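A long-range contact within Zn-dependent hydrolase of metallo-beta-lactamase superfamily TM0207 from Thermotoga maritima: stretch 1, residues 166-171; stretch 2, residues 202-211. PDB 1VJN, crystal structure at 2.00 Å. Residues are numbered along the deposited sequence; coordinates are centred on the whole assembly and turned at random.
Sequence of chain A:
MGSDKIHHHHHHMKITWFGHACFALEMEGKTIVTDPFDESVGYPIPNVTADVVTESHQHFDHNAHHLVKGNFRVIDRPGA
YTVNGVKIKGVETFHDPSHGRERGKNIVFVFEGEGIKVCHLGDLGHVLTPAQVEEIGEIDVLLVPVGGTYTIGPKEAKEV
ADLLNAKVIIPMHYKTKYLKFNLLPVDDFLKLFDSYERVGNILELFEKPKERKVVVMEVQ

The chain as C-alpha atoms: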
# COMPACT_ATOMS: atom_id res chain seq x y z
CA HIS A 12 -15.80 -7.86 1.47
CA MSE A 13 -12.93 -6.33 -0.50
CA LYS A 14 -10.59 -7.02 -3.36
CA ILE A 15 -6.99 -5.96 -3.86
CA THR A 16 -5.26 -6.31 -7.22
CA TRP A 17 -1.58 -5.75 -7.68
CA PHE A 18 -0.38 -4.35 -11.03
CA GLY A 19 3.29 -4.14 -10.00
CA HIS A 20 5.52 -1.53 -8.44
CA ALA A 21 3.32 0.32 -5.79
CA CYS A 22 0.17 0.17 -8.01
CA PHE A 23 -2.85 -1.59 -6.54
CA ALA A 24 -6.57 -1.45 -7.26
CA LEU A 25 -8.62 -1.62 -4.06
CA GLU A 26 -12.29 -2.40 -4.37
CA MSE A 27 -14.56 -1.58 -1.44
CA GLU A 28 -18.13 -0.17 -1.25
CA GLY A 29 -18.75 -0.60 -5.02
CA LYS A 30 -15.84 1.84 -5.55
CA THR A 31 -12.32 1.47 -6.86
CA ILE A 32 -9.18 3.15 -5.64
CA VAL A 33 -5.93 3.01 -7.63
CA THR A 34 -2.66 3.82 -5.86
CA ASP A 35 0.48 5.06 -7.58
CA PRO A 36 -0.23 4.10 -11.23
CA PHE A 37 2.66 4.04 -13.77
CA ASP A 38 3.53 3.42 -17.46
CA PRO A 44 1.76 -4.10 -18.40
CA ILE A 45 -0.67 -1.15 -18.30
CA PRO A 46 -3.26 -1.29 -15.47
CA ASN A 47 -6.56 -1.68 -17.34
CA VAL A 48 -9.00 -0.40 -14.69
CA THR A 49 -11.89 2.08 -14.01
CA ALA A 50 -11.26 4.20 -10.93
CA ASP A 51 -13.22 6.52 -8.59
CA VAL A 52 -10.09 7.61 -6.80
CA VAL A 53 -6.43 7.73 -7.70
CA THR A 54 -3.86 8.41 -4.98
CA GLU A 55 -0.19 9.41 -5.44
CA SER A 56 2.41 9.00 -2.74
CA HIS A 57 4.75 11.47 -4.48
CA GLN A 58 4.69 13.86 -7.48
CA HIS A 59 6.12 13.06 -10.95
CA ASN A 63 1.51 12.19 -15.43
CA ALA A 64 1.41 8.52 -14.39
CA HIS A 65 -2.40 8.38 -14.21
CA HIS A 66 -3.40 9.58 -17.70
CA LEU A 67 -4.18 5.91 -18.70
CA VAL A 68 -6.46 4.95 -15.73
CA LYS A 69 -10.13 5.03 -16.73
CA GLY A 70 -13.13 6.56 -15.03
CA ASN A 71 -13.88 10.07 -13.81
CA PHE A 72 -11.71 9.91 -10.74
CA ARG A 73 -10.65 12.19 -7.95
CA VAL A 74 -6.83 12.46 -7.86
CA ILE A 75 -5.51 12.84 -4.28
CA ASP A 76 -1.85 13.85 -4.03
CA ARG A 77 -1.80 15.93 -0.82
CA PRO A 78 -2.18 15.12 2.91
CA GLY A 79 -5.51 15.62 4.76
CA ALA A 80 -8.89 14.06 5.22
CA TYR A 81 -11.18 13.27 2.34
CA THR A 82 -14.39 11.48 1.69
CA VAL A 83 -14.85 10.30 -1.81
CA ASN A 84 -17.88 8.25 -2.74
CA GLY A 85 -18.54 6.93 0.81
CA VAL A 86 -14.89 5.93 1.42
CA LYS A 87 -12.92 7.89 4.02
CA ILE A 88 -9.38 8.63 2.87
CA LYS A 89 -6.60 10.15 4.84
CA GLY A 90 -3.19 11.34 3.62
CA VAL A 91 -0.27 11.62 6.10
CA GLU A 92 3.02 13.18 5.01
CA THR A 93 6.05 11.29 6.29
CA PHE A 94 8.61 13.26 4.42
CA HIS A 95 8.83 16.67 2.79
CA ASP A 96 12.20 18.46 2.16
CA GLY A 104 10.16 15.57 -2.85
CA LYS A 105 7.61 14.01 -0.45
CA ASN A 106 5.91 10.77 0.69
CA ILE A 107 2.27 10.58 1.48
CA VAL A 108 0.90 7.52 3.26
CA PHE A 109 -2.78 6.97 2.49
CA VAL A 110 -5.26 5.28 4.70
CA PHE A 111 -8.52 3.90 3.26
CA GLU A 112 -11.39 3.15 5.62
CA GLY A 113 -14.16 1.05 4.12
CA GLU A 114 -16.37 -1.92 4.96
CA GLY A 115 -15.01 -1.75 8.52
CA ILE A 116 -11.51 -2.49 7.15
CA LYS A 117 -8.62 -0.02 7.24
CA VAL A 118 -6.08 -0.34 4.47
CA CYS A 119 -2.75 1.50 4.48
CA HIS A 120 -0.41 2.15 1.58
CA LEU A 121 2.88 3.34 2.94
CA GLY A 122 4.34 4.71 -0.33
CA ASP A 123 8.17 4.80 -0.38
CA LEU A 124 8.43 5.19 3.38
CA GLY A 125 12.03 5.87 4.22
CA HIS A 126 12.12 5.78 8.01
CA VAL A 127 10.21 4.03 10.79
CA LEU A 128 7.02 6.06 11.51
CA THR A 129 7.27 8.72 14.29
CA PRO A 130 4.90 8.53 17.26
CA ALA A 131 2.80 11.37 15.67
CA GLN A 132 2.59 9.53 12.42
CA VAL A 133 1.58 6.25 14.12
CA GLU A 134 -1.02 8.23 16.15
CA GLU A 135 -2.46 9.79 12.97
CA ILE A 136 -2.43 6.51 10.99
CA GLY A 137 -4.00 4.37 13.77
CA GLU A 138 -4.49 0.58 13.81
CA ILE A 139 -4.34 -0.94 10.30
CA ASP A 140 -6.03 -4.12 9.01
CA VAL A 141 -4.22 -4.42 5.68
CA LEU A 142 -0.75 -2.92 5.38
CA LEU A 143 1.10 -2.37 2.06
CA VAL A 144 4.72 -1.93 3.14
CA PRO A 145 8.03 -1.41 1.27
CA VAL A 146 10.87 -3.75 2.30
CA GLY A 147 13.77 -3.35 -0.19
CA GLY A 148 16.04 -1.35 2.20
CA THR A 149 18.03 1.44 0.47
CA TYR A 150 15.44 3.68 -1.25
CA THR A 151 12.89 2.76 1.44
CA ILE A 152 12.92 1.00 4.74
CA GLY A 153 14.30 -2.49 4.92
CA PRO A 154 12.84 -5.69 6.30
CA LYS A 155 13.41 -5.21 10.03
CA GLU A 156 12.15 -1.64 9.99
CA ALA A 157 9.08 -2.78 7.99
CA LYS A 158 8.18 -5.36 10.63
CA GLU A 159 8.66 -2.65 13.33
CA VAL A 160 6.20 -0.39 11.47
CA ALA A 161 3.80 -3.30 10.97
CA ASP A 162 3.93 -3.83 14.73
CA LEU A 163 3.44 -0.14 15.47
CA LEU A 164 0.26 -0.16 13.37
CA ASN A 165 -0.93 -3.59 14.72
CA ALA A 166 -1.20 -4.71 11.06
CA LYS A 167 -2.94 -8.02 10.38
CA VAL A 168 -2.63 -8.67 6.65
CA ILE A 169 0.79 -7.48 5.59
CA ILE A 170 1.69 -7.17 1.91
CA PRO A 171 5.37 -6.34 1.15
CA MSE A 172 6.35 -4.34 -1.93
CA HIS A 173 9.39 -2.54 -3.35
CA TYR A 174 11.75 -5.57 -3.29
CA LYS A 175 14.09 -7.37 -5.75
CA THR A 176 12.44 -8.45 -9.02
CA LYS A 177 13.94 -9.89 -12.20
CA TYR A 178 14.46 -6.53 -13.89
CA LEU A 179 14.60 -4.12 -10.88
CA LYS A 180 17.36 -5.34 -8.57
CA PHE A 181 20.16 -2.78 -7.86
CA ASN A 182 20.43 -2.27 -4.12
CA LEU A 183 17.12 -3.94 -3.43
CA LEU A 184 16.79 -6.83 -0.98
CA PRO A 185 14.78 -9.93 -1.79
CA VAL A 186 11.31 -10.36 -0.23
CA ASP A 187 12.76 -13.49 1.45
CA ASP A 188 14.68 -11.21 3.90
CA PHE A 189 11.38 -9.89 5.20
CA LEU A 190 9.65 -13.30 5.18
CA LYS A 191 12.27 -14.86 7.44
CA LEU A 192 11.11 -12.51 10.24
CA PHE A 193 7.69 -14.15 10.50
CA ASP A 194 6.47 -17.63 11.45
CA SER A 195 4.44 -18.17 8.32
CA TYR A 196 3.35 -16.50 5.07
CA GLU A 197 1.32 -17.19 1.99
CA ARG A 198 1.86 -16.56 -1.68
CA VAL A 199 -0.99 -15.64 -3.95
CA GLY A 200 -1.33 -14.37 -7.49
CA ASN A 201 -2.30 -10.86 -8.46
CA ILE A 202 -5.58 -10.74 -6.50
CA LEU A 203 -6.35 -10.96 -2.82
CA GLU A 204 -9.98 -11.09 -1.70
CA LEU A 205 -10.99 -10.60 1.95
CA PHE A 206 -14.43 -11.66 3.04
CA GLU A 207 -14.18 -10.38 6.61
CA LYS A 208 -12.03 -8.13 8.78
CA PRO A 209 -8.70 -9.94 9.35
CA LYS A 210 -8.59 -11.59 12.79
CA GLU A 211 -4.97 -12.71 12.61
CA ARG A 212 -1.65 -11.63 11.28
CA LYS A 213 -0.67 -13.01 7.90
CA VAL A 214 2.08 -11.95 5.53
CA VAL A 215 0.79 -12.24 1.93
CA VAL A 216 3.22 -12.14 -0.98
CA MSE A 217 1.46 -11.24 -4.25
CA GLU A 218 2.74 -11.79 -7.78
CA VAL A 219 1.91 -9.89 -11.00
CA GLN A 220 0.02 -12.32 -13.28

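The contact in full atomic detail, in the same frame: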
# COMPACT_ATOMS: atom_id res chain seq x y z
N ALA A 166 -0.73 -4.22 12.39
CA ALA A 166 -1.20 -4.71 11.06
C ALA A 166 -1.49 -6.20 11.10
O ALA A 166 -0.71 -6.97 11.68
CB ALA A 166 -0.15 -4.45 10.00
N LYS A 167 -2.57 -6.61 10.45
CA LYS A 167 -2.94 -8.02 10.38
C LYS A 167 -2.46 -8.62 9.06
O LYS A 167 -1.51 -9.39 9.05
CB LYS A 167 -4.45 -8.15 10.52
CG LYS A 167 -5.00 -7.59 11.80
CD LYS A 167 -4.47 -8.38 12.99
CE LYS A 167 -4.79 -7.68 14.32
NZ LYS A 167 -3.60 -7.68 15.24
N VAL A 168 -3.12 -8.28 7.95
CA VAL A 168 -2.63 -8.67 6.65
C VAL A 168 -1.54 -7.72 6.29
O VAL A 168 -1.75 -6.50 6.31
CB VAL A 168 -3.69 -8.62 5.58
CG1 VAL A 168 -3.07 -8.83 4.17
CG2 VAL A 168 -4.75 -9.69 5.86
N ILE A 169 -0.36 -8.26 6.00
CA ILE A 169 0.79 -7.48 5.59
C ILE A 169 1.24 -7.85 4.16
O ILE A 169 1.59 -9.02 3.91
CB ILE A 169 1.96 -7.71 6.56
CG1 ILE A 169 1.66 -7.18 7.96
CG2 ILE A 169 3.17 -7.03 6.01
CD1 ILE A 169 2.57 -7.74 9.07
N ILE A 170 1.27 -6.88 3.25
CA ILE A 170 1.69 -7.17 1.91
C ILE A 170 2.96 -6.37 1.63
O ILE A 170 2.90 -5.13 1.58
CB ILE A 170 0.57 -6.84 0.89
CG1 ILE A 170 -0.70 -7.68 1.16
CG2 ILE A 170 1.05 -7.03 -0.54
CD1 ILE A 170 -2.00 -7.10 0.62
N PRO A 171 4.10 -7.06 1.47
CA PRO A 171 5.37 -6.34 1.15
C PRO A 171 5.39 -5.83 -0.31
O PRO A 171 4.73 -6.40 -1.22
CB PRO A 171 6.45 -7.42 1.32
CG PRO A 171 5.72 -8.76 1.06
CD PRO A 171 4.29 -8.54 1.57
N ILE A 202 -4.37 -11.15 -7.20
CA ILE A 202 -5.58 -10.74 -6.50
C ILE A 202 -5.63 -11.33 -5.10
O ILE A 202 -5.35 -12.51 -4.88
CB ILE A 202 -6.82 -11.17 -7.29
CG1 ILE A 202 -6.88 -10.47 -8.65
CG2 ILE A 202 -8.10 -10.87 -6.53
CD1 ILE A 202 -7.70 -11.23 -9.72
N LEU A 203 -5.99 -10.49 -4.14
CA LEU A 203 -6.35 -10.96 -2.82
C LEU A 203 -7.76 -10.51 -2.52
O LEU A 203 -8.06 -9.32 -2.61
CB LEU A 203 -5.40 -10.39 -1.79
CG LEU A 203 -5.63 -10.83 -0.34
CD1 LEU A 203 -5.29 -12.31 -0.19
CD2 LEU A 203 -4.76 -9.96 0.55
N GLU A 204 -8.64 -11.44 -2.18
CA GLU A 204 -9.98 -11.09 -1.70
C GLU A 204 -10.08 -11.36 -0.21
O GLU A 204 -9.56 -12.38 0.27
CB GLU A 204 -11.05 -11.85 -2.47
CG GLU A 204 -11.20 -11.32 -3.87
CD GLU A 204 -12.18 -12.11 -4.68
OE1 GLU A 204 -13.39 -11.98 -4.38
OE2 GLU A 204 -11.74 -12.86 -5.59
N LEU A 205 -10.72 -10.44 0.51
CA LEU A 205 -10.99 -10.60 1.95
C LEU A 205 -12.47 -10.55 2.12
O LEU A 205 -13.12 -9.66 1.59
CB LEU A 205 -10.38 -9.47 2.78
CG LEU A 205 -8.90 -9.17 2.63
CD1 LEU A 205 -8.57 -8.09 3.63
CD2 LEU A 205 -8.01 -10.39 2.86
N PHE A 206 -13.00 -11.51 2.85
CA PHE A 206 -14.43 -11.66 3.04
C PHE A 206 -14.87 -11.23 4.44
O PHE A 206 -16.06 -11.18 4.72
CB PHE A 206 -14.82 -13.10 2.72
CG PHE A 206 -14.46 -13.51 1.33
CD1 PHE A 206 -15.33 -13.29 0.27
CD2 PHE A 206 -13.21 -14.05 1.06
CE1 PHE A 206 -14.99 -13.63 -1.03
CE2 PHE A 206 -12.86 -14.41 -0.25
CZ PHE A 206 -13.76 -14.18 -1.29
N GLU A 207 -13.90 -10.91 5.30
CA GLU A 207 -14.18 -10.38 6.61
C GLU A 207 -12.96 -9.62 7.11
O GLU A 207 -11.87 -9.73 6.55
CB GLU A 207 -14.48 -11.51 7.59
CG GLU A 207 -13.32 -12.47 7.82
CD GLU A 207 -13.63 -13.54 8.86
OE1 GLU A 207 -14.80 -13.64 9.29
OE2 GLU A 207 -12.70 -14.26 9.27
N LYS A 208 -13.14 -8.87 8.19
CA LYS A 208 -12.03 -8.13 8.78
C LYS A 208 -11.00 -9.15 9.28
O LYS A 208 -11.37 -10.08 9.98
CB LYS A 208 -12.53 -7.23 9.93
CG LYS A 208 -11.45 -6.30 10.53
CD LYS A 208 -11.45 -6.36 12.06
CE LYS A 208 -12.25 -5.25 12.68
NZ LYS A 208 -11.37 -4.08 12.96
N PRO A 209 -9.73 -9.00 8.91
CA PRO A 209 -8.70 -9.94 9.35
C PRO A 209 -8.63 -10.09 10.86
O PRO A 209 -8.52 -9.10 11.56
CB PRO A 209 -7.41 -9.30 8.84
CG PRO A 209 -7.80 -8.42 7.73
CD PRO A 209 -9.17 -7.95 8.03
N LYS A 210 -8.71 -11.32 11.36
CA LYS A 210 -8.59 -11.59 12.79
C LYS A 210 -7.13 -11.73 13.16
O LYS A 210 -6.71 -11.26 14.20
CB LYS A 210 -9.33 -12.87 13.18
CG LYS A 210 -10.85 -12.82 13.01
CD LYS A 210 -11.50 -14.20 13.16
CE LYS A 210 -11.41 -14.77 14.61
NZ LYS A 210 -12.52 -14.32 15.52
N GLU A 211 -6.35 -12.38 12.29
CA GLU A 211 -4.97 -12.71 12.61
C GLU A 211 -3.98 -12.12 11.65
O GLU A 211 -4.31 -11.74 10.55
CB GLU A 211 -4.75 -14.21 12.60
CG GLU A 211 -5.80 -15.00 13.35
CD GLU A 211 -5.33 -16.41 13.64
OE1 GLU A 211 -4.29 -16.83 13.06
OE2 GLU A 211 -6.00 -17.09 14.45

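The two stretches are held by van der Waals packing, with no hydrogen bond between them. Strand 168-171 and strand 202-205 run nearly antiparallel, at 168°, but their axes come no closer than 11.4 Å, too far apart for neighbouring strands of one sheet; the space between is bridged by aliphatic groups. The backbones converge at the other end of the contact, where the CA atoms of Lys167 and Glu211 lie 5.6 Å apart, whereas those of Ile170 and Leu203 are separated by 10.1 Å. The interface is thus a wedge, and side chains from both strands meet across its wide end.

Val168 is the central bump. With chi1 at 171° (t), its two methyl groups fork into a hollow lined by Leu203, Leu205 and Pro209. Val168 CG1 lies 4.2 Å from Leu203 CD2, while Val168 CG2 faces the gap between Pro209 and Leu205, 3.8 Å from Pro209 CG and a looser 4.5 Å from Leu205 CD2. Two residues further on, where alternation along the strand again directs a side chain toward stretch 2, Ile170 extends its CD1 to 4.0 Å from Leu203 CD2. That leucine methyl therefore meets both Val168 and Ile170. Ile169, between them, is out of reach.

At the narrow end, Lys167 contributes its aliphatic portion. Its CB sits 3.6 Å from Pro209 CB and 3.6 Å from Glu211 O, so the start of the side chain packs over the proline ring and the neighbouring backbone carbonyl, which both lie on one side of it. Further out, Lys167 CD passes 3.8 Å from Lys210 O. These approaches to oxygen are van der Waals contacts of methylene groups; the chain end leads away, and NZ hydrogen-bonds just outside the stretches. The CA-to-CB bonds of Lys210 and Glu211 point away, and it is their carbonyl oxygens that lie against Lys167. The contact buries 297 Å², both sides summed.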